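Long-range contact in transcription anti-terminator antagonist UpxZ (Bacteroides uniformis ATCC 8492, PDB 4EPZ), which probably antagonises transcription anti-termination and so takes part in regulating capsular polysaccharide synthesis: residues Met95-Thr109 and Leu120-Asn132. Residues are numbered along the deposited sequence; the frame is centred on the assembly and turned at random.
Sequences MSQLPASLLKMRLLT and LAHEAHQLIETWN
The indole of Trp131 meets Met105, a selenomethionine, at the edge of its six-membered ring: CG of Met105 lies 3.7 Å from CH2 of Trp131, near the ring plane. SE stands obliquely to the ring, 5.1 Å from its centroid and 51° off the normal, a Met-aromatic contact. One face of the indole rests on its own chain, with Leu127 O and Ile128 CA above its margin; helix 138-152 adds Gln140 against Trp131 and Ile143 against Met105. The long, flexible Met105 suits a place with varied neighbours. Its bend at chi2 (67°) carries SE to within 3.5 Å of Ala124 O and lets CE reach CG1 of Ile128.

The contact is a helical hairpin of helices 102-115 and 118-129, joined by a short turn; their segments 102-109 and 120-129 run roughly antiparallel, at 149° between their N-to-C directions, and their axes approach to 9.0 Å. Across it Leu108 packs knobs-into-holes among Leu120, Glu123, Ala124 and Leu127. The small Ala124 permits this close approach, its CB 4.0 Å from CB of Leu108, while branched Leu127 spreads one methyl over the Met105 backbone and the other onto Ala100.

Glu123, partly exposed, does double duty. Its extended chain lays CG against the Leu108 methyls and takes the carboxylate to Lys104, whose side chain it crosses at about a right angle. The hydrogen bond within this salt bridge is weak, 3.3 Å from NZ of Lys104 to OE2 of Glu123, and a water accepting from NZ and donating to OE2 bridges the same two atoms. Replacing Glu123 with an alanine would probably leave the ammonium without this countercharge and one wall of the Leu108 pocket stripped. Lys104, also extended, donates through NZ to Leu98 O at 2.8 Å and weakly to Met95 O, tying the preceding loop to its helix, whose N-cap is Ser101.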
HETATM    1  N   MSE A  95      -8.991   6.625   8.476  1.00 19.00           N
HETATM    2  CA  MSE A  95      -8.254   7.674   7.758  1.00 19.86           C
HETATM    3  C   MSE A  95      -8.388   9.065   8.378  1.00 24.87           C
HETATM    4  O   MSE A  95      -7.361   9.717   8.605  1.00 24.83           O
HETATM    5  CB  MSE A  95      -8.670   7.716   6.261  1.00 21.52           C
HETATM    6  CG  MSE A  95      -7.817   8.650   5.440  1.00 26.40           C
HETATM    7 SE   MSE A  95      -6.068   7.850   5.231  0.75 30.50          SE
HETATM    8  CE  MSE A  95      -6.483   6.757   3.768  1.00 25.42           C
ATOM      9  N   SER A  96      -9.619   9.496   8.725  1.00 23.96           N
ATOM     10  CA  SER A  96      -9.846  10.851   9.265  1.00 24.51           C
ATOM     11  C   SER A  96      -9.193  11.056  10.657  1.00 27.15           C
ATOM     12  O   SER A  96      -8.928  12.194  11.051  1.00 29.71           O
ATOM     13  CB  SER A  96     -11.343  11.154   9.303  1.00 29.33           C
ATOM     14  OG  SER A  96     -12.018  10.316  10.229  1.00 38.03           O
ATOM     15  N   GLN A  97      -8.872   9.977  11.366  1.00 19.59           N
ATOM     16  CA  GLN A  97      -8.250  10.084  12.688  1.00 20.24           C
ATOM     17  C   GLN A  97      -6.719  10.122  12.631  1.00 22.95           C
ATOM     18  O   GLN A  97      -6.081  10.482  13.614  1.00 22.70           O
ATOM     19  CB  GLN A  97      -8.680   8.905  13.539  1.00 21.34           C
ATOM     20  CG  GLN A  97     -10.185   8.906  13.883  1.00 28.53           C
ATOM     21  CD  GLN A  97     -10.502   7.629  14.629  1.00 42.37           C
ATOM     22  OE1 GLN A  97     -10.117   7.460  15.791  1.00 38.49           O
ATOM     23  NE2 GLN A  97     -11.110   6.668  13.951  1.00 32.07           N
ATOM     24  N   LEU A  98      -6.130   9.696  11.520  1.00 20.59           N
ATOM     25  CA  LEU A  98      -4.681   9.667  11.460  1.00 19.75           C
ATOM     26  C   LEU A  98      -4.094  11.052  11.287  1.00 21.07           C
ATOM     27  O   LEU A  98      -4.539  11.819  10.430  1.00 18.96           O
ATOM     28  CB  LEU A  98      -4.207   8.765  10.304  1.00 19.63           C
ATOM     29  CG  LEU A  98      -4.369   7.263  10.516  1.00 21.52           C
ATOM     30  CD1 LEU A  98      -4.195   6.518   9.194  1.00 21.72           C
ATOM     31  CD2 LEU A  98      -3.344   6.751  11.533  1.00 24.03           C
ATOM     32  N   PRO A  99      -3.026  11.374  12.044  1.00 21.30           N
ATOM     33  CA  PRO A  99      -2.350  12.644  11.809  1.00 21.13           C
ATOM     34  C   PRO A  99      -1.561  12.592  10.508  1.00 21.83           C
ATOM     35  O   PRO A  99      -1.298  11.488   9.999  1.00 19.47           O
ATOM     36  CB  PRO A  99      -1.402  12.775  13.008  1.00 23.78           C
ATOM     37  CG  PRO A  99      -1.186  11.416  13.493  1.00 28.84           C
ATOM     38  CD  PRO A  99      -2.353  10.565  13.084  1.00 24.94           C
ATOM     39  N   ALA A 100      -1.185  13.790   9.980  1.00 21.40           N
ATOM     40  CA  ALA A 100      -0.320  13.896   8.814  1.00 22.47           C
ATOM     41  C   ALA A 100       0.985  13.129   9.116  1.00 24.16           C
ATOM     42  O   ALA A 100       1.599  13.332  10.169  1.00 24.86           O
ATOM     43  CB  ALA A 100      -0.015  15.356   8.530  1.00 23.18           C
ATOM     44  N   SER A 101       1.375  12.234   8.225  1.00 21.16           N
ATOM     45  CA  SER A 101       2.558  11.367   8.355  1.00 19.80           C
ATOM     46  C   SER A 101       2.826  10.660   7.056  1.00 21.32           C
ATOM     47  O   SER A 101       1.969  10.661   6.173  1.00 18.35           O
ATOM     48  CB  SER A 101       2.334  10.302   9.427  1.00 21.67           C
ATOM     49  OG  SER A 101       1.358   9.365   8.974  1.00 22.31           O
ATOM     50  N   LEU A 102       4.018  10.037   6.949  1.00 18.94           N
ATOM     51  CA  LEU A 102       4.392   9.224   5.790  1.00 18.43           C
ATOM     52  C   LEU A 102       3.392   8.072   5.686  1.00 20.32           C
ATOM     53  O   LEU A 102       2.986   7.683   4.585  1.00 17.87           O
ATOM     54  CB  LEU A 102       5.823   8.698   5.983  1.00 18.32           C
ATOM     55  CG  LEU A 102       6.384   7.860   4.864  1.00 22.52           C
ATOM     56  CD1 LEU A 102       6.291   8.596   3.501  1.00 22.45           C
ATOM     57  CD2 LEU A 102       7.832   7.393   5.180  1.00 20.77           C
ATOM     58  N   LEU A 103       3.035   7.488   6.852  1.00 16.67           N
ATOM     59  CA  LEU A 103       2.068   6.390   6.877  1.00 16.62           C
ATOM     60  C   LEU A 103       0.752   6.803   6.212  1.00 18.43           C
ATOM     61  O   LEU A 103       0.208   6.057   5.363  1.00 16.73           O
ATOM     62  CB  LEU A 103       1.801   6.004   8.341  1.00 16.12           C
ATOM     63  CG  LEU A 103       0.646   5.004   8.568  1.00 19.14           C
ATOM     64  CD1 LEU A 103       0.912   3.616   7.886  1.00 20.62           C
ATOM     65  CD2 LEU A 103       0.372   4.860  10.072  1.00 21.30           C
ATOM     66  N   LYS A 104       0.243   7.979   6.610  1.00 16.80           N
ATOM     67  CA  LYS A 104      -1.052   8.467   6.097  1.00 16.50           C
ATOM     68  C   LYS A 104      -0.923   8.707   4.599  1.00 17.13           C
ATOM     69  O   LYS A 104      -1.813   8.293   3.837  1.00 16.58           O
ATOM     70  CB  LYS A 104      -1.512   9.720   6.848  1.00 18.08           C
ATOM     71  CG  LYS A 104      -2.945  10.087   6.437  1.00 18.94           C
ATOM     72  CD  LYS A 104      -3.489  11.220   7.285  1.00 18.55           C
ATOM     73  CE  LYS A 104      -4.968  11.326   7.012  1.00 28.43           C
ATOM     74  NZ  LYS A 104      -5.610  12.337   7.900  1.00 28.87           N
HETATM   75  N   MSE A 105       0.202   9.294   4.161  1.00 15.88           N
HETATM   76  CA  MSE A 105       0.424   9.507   2.724  1.00 15.10           C
HETATM   77  C   MSE A 105       0.399   8.164   1.946  1.00 17.60           C
HETATM   78  O   MSE A 105      -0.243   8.049   0.897  1.00 15.55           O
HETATM   79  CB  MSE A 105       1.777  10.187   2.499  1.00 14.87           C
HETATM   80  CG  MSE A 105       2.076  10.419   1.025  1.00 17.68           C
HETATM   81 SE   MSE A 105       0.833  11.756   0.259  0.75 22.71          SE
HETATM   82  CE  MSE A 105       1.371  11.336  -1.633  1.00 20.12           C
ATOM     83  N   ARG A 106       1.085   7.161   2.475  1.00 15.91           N
ATOM     84  CA  ARG A 106       1.126   5.831   1.835  1.00 16.35           C
ATOM     85  C   ARG A 106      -0.264   5.194   1.814  1.00 17.84           C
ATOM     86  O   ARG A 106      -0.644   4.621   0.800  1.00 16.72           O
ATOM     87  CB  ARG A 106       2.150   4.933   2.548  1.00 16.66           C
ATOM     88  CG  ARG A 106       3.585   5.430   2.255  1.00 16.35           C
ATOM     89  CD  ARG A 106       4.557   4.767   3.191  1.00 15.36           C
ATOM     90  NE  ARG A 106       5.929   4.865   2.667  1.00 20.29           N
ATOM     91  CZ  ARG A 106       7.008   4.450   3.332  1.00 31.18           C
ATOM     92  NH1 ARG A 106       6.893   3.968   4.563  1.00 20.61           N
ATOM     93  NH2 ARG A 106       8.214   4.556   2.787  1.00 21.76           N
ATOM     94  N   LEU A 107      -1.046   5.358   2.882  1.00 14.84           N
ATOM     95  CA  LEU A 107      -2.394   4.772   2.908  1.00 14.22           C
ATOM     96  C   LEU A 107      -3.295   5.491   1.881  1.00 17.45           C
ATOM     97  O   LEU A 107      -4.100   4.853   1.188  1.00 15.43           O
ATOM     98  CB  LEU A 107      -3.006   4.882   4.296  1.00 14.71           C
ATOM     99  CG  LEU A 107      -2.484   3.887   5.323  1.00 16.78           C
ATOM    100  CD1 LEU A 107      -2.905   4.334   6.734  1.00 17.65           C
ATOM    101  CD2 LEU A 107      -3.066   2.477   5.069  1.00 16.81           C
ATOM    102  N   LEU A 108      -3.188   6.821   1.816  1.00 14.83           N
ATOM    103  CA  LEU A 108      -3.994   7.570   0.830  1.00 15.94           C
ATOM    104  C   LEU A 108      -3.630   7.149  -0.579  1.00 16.82           C
ATOM    105  O   LEU A 108      -4.537   6.965  -1.395  1.00 15.80           O
ATOM    106  CB  LEU A 108      -3.799   9.084   0.952  1.00 15.99           C
ATOM    107  CG  LEU A 108      -4.347   9.775   2.211  1.00 18.72           C
ATOM    108  CD1 LEU A 108      -3.632  11.116   2.406  1.00 19.10           C
ATOM    109  CD2 LEU A 108      -5.887   9.987   2.083  1.00 21.84           C
ATOM    110  N   THR A 109      -2.318   6.935  -0.862  1.00 14.72           N
ATOM    111  CA  THR A 109      -1.870   6.608  -2.210  1.00 14.75           C
ATOM    112  C   THR A 109      -2.309   5.189  -2.579  1.00 16.38           C
ATOM    113  O   THR A 109      -2.871   4.967  -3.656  1.00 16.58           O
ATOM    114  CB  THR A 109      -0.353   6.823  -2.309  1.00 18.14           C
ATOM    115  OG1 THR A 109      -0.106   8.184  -2.004  1.00 18.48           O
ATOM    116  CG2 THR A 109       0.168   6.482  -3.694  1.00 16.95           C
ATOM    117  N   LEU A 120      -9.407  10.747  -2.126  1.00 19.07           N
ATOM    118  CA  LEU A 120      -8.137  10.264  -1.577  1.00 16.99           C
ATOM    119  C   LEU A 120      -6.953  10.941  -2.308  1.00 20.33           C
ATOM    120  O   LEU A 120      -6.047  11.424  -1.624  1.00 20.52           O
ATOM    121  CB  LEU A 120      -8.033   8.737  -1.641  1.00 16.04           C
ATOM    122  CG  LEU A 120      -9.075   7.949  -0.834  1.00 19.53           C
ATOM    123  CD1 LEU A 120      -8.789   6.440  -0.967  1.00 19.92           C
ATOM    124  CD2 LEU A 120      -9.109   8.350   0.642  1.00 20.72           C
ATOM    125  N   ALA A 121      -6.989  11.027  -3.663  1.00 19.86           N
ATOM    126  CA  ALA A 121      -5.934  11.737  -4.420  1.00 21.33           C
ATOM    127  C   ALA A 121      -5.838  13.189  -3.956  1.00 25.02           C
ATOM    128  O   ALA A 121      -4.725  13.669  -3.711  1.00 23.55           O
ATOM    129  CB  ALA A 121      -6.208  11.693  -5.924  1.00 23.59           C
ATOM    130  N   HIS A 122      -7.011  13.861  -3.764  1.00 23.61           N
ATOM    131  CA  HIS A 122      -7.067  15.265  -3.363  1.00 25.09           C
ATOM    132  C   HIS A 122      -6.376  15.473  -2.025  1.00 24.77           C
ATOM    133  O   HIS A 122      -5.519  16.371  -1.911  1.00 23.48           O
ATOM    134  CB  HIS A 122      -8.512  15.781  -3.319  1.00 28.41           C
ATOM    135  CG  HIS A 122      -8.599  17.234  -2.980  1.00 34.12           C
ATOM    136  ND1 HIS A 122      -8.473  18.207  -3.955  1.00 38.55           N
ATOM    137  CD2 HIS A 122      -8.735  17.836  -1.777  1.00 37.60           C
ATOM    138  CE1 HIS A 122      -8.565  19.367  -3.322  1.00 38.75           C
ATOM    139  NE2 HIS A 122      -8.723  19.201  -2.014  1.00 38.68           N
ATOM    140  N   GLU A 123      -6.695  14.613  -1.031  1.00 20.01           N
ATOM    141  CA  GLU A 123      -6.067  14.697   0.282  1.00 19.29           C
ATOM    142  C   GLU A 123      -4.549  14.381   0.200  1.00 21.15           C
ATOM    143  O   GLU A 123      -3.749  15.061   0.844  1.00 22.30           O
ATOM    144  CB  GLU A 123      -6.770  13.748   1.234  1.00 20.76           C
ATOM    145  CG  GLU A 123      -6.252  13.896   2.643  1.00 29.92           C
ATOM    146  CD  GLU A 123      -7.087  13.215   3.702  1.00 50.37           C
ATOM    147  OE1 GLU A 123      -8.161  12.659   3.371  1.00 35.89           O
ATOM    148  OE2 GLU A 123      -6.664  13.255   4.878  1.00 44.95           O
ATOM    149  N   ALA A 124      -4.159  13.393  -0.628  1.00 17.14           N
ATOM    150  CA  ALA A 124      -2.763  13.042  -0.843  1.00 17.74           C
ATOM    151  C   ALA A 124      -1.989  14.245  -1.432  1.00 21.02           C
ATOM    152  O   ALA A 124      -0.900  14.548  -0.935  1.00 20.88           O
ATOM    153  CB  ALA A 124      -2.667  11.837  -1.770  1.00 18.68           C
ATOM    154  N   HIS A 125      -2.570  14.976  -2.422  1.00 18.50           N
ATOM    155  CA  HIS A 125      -1.884  16.172  -2.953  1.00 20.05           C
ATOM    156  C   HIS A 125      -1.758  17.289  -1.906  1.00 25.34           C
ATOM    157  O   HIS A 125      -0.762  18.011  -1.921  1.00 24.70           O
ATOM    158  CB  HIS A 125      -2.552  16.683  -4.227  1.00 21.39           C
ATOM    159  CG  HIS A 125      -2.173  15.845  -5.403  1.00 23.71           C
ATOM    160  ND1 HIS A 125      -0.892  15.899  -5.944  1.00 26.26           N
ATOM    161  CD2 HIS A 125      -2.864  14.867  -6.022  1.00 24.93           C
ATOM    162  CE1 HIS A 125      -0.871  15.000  -6.911  1.00 25.27           C
ATOM    163  NE2 HIS A 125      -2.049  14.375  -7.018  1.00 24.91           N
ATOM    164  N   GLN A 126      -2.724  17.406  -0.980  1.00 22.46           N
ATOM    165  CA  GLN A 126      -2.661  18.405   0.086  0.65 23.60           C
ATOM    166  C   GLN A 126      -1.514  18.079   1.044  1.00 27.50           C
ATOM    167  O   GLN A 126      -0.829  18.988   1.520  1.00 27.83           O
ATOM    168  CB  GLN A 126      -3.999  18.501   0.839  0.65 25.39           C
ATOM    169  CG  GLN A 126      -5.077  19.261   0.066  0.65 35.56           C
ATOM    170  CD  GLN A 126      -6.384  19.355   0.823  0.65 55.18           C
ATOM    171  OE1 GLN A 126      -6.958  18.349   1.246  0.65 47.00           O
ATOM    172  NE2 GLN A 126      -6.903  20.565   0.978  0.65 50.73           N
ATOM    173  N   LEU A 127      -1.281  16.773   1.308  1.00 22.45           N
ATOM    174  CA  LEU A 127      -0.180  16.356   2.181  1.00 21.33           C
ATOM    175  C   LEU A 127       1.150  16.684   1.515  1.00 23.49           C
ATOM    176  O   LEU A 127       2.065  17.233   2.151  1.00 24.70           O
ATOM    177  CB  LEU A 127      -0.254  14.854   2.466  1.00 21.40           C
ATOM    178  CG  LEU A 127      -0.729  14.415   3.822  1.00 27.89           C
ATOM    179  CD1 LEU A 127      -0.460  12.951   4.012  1.00 26.43           C
ATOM    180  CD2 LEU A 127      -0.082  15.254   4.973  1.00 32.57           C
ATOM    181  N   ILE A 128       1.238  16.419   0.203  1.00 19.24           N
ATOM    182  CA  ILE A 128       2.463  16.709  -0.559  1.00 19.24           C
ATOM    183  C   ILE A 128       2.818  18.201  -0.424  1.00 25.00           C
ATOM    184  O   ILE A 128       3.988  18.543  -0.204  1.00 23.85           O
ATOM    185  CB  ILE A 128       2.336  16.297  -2.067  1.00 20.82           C
ATOM    186  CG1 ILE A 128       2.309  14.768  -2.213  1.00 21.06           C
ATOM    187  CG2 ILE A 128       3.516  16.854  -2.901  1.00 20.20           C
ATOM    188  CD1 ILE A 128       1.913  14.249  -3.694  1.00 22.71           C
ATOM    189  N   GLU A 129       1.812  19.079  -0.567  1.00 25.06           N
ATOM    190  CA  GLU A 129       1.974  20.543  -0.497  0.50 27.29           C
ATOM    191  C   GLU A 129       2.568  20.989   0.845  1.00 31.72           C
ATOM    192  O   GLU A 129       3.103  22.081   0.940  1.00 33.64           O
ATOM    193  CB  GLU A 129       0.623  21.249  -0.700  0.50 29.47           C
ATOM    194  CG  GLU A 129       0.088  21.284  -2.122  0.50 42.88           C
ATOM    195  CD  GLU A 129      -1.380  21.664  -2.210  0.50 68.75           C
ATOM    196  OE1 GLU A 129      -1.810  22.592  -1.485  0.50 63.31           O
ATOM    197  OE2 GLU A 129      -2.108  21.019  -2.997  0.50 66.96           O
ATOM    198  N   THR A 130       2.461  20.153   1.896  1.00 26.84           N
ATOM    199  CA  THR A 130       2.997  20.527   3.217  1.00 26.32           C
ATOM    200  C   THR A 130       4.519  20.254   3.301  1.00 28.07           C
ATOM    201  O   THR A 130       5.170  20.731   4.232  1.00 28.26           O
ATOM    202  CB  THR A 130       2.280  19.826   4.360  1.00 31.93           C
ATOM    203  OG1 THR A 130       2.638  18.437   4.411  1.00 31.21           O
ATOM    204  CG2 THR A 130       0.774  20.068   4.354  1.00 32.09           C
ATOM    205  N   TRP A 131       5.081  19.491   2.339  1.00 22.73           N
ATOM    206  CA  TRP A 131       6.508  19.141   2.338  1.00 22.98           C
ATOM    207  C   TRP A 131       7.374  20.238   1.697  1.00 28.57           C
ATOM    208  O   TRP A 131       6.876  21.224   1.152  1.00 28.27           O
ATOM    209  CB  TRP A 131       6.728  17.806   1.621  1.00 22.99           C
ATOM    210  CG  TRP A 131       5.955  16.651   2.182  1.00 23.42           C
ATOM    211  CD1 TRP A 131       5.410  16.544   3.436  1.00 26.21           C
ATOM    212  CD2 TRP A 131       5.645  15.433   1.503  1.00 23.02           C
ATOM    213  NE1 TRP A 131       4.799  15.320   3.580  1.00 25.56           N
ATOM    214  CE2 TRP A 131       4.917  14.623   2.402  1.00 26.65           C
ATOM    215  CE3 TRP A 131       5.915  14.945   0.217  1.00 23.73           C
ATOM    216  CZ2 TRP A 131       4.486  13.329   2.058  1.00 25.47           C
ATOM    217  CZ3 TRP A 131       5.518  13.661  -0.107  1.00 24.63           C
ATOM    218  CH2 TRP A 131       4.794  12.879   0.796  1.00 24.58           C
ATOM    219  N   ASN A 132       8.692  20.022   1.738  1.00 25.32           N
ATOM    220  CA  ASN A 132       9.658  20.976   1.242  1.00 25.96           C
ATOM    221  C   ASN A 132      10.183  20.506  -0.108  1.00 28.47           C
ATOM    222  O   ASN A 132      10.950  19.545  -0.172  1.00 28.25           O
ATOM    223  CB  ASN A 132      10.775  21.115   2.276  1.00 26.47           C
ATOM    224  CG  ASN A 132      11.773  22.193   1.957  1.00 50.26           C
ATOM    225  OD1 ASN A 132      11.707  22.847   0.903  1.00 43.88           O
ATOM    226  ND2 ASN A 132      12.721  22.394   2.868  1.00 40.68           N
TER
HETATM  227  O   HOH W   1      -8.058  12.695   6.867  1.00 33.31           O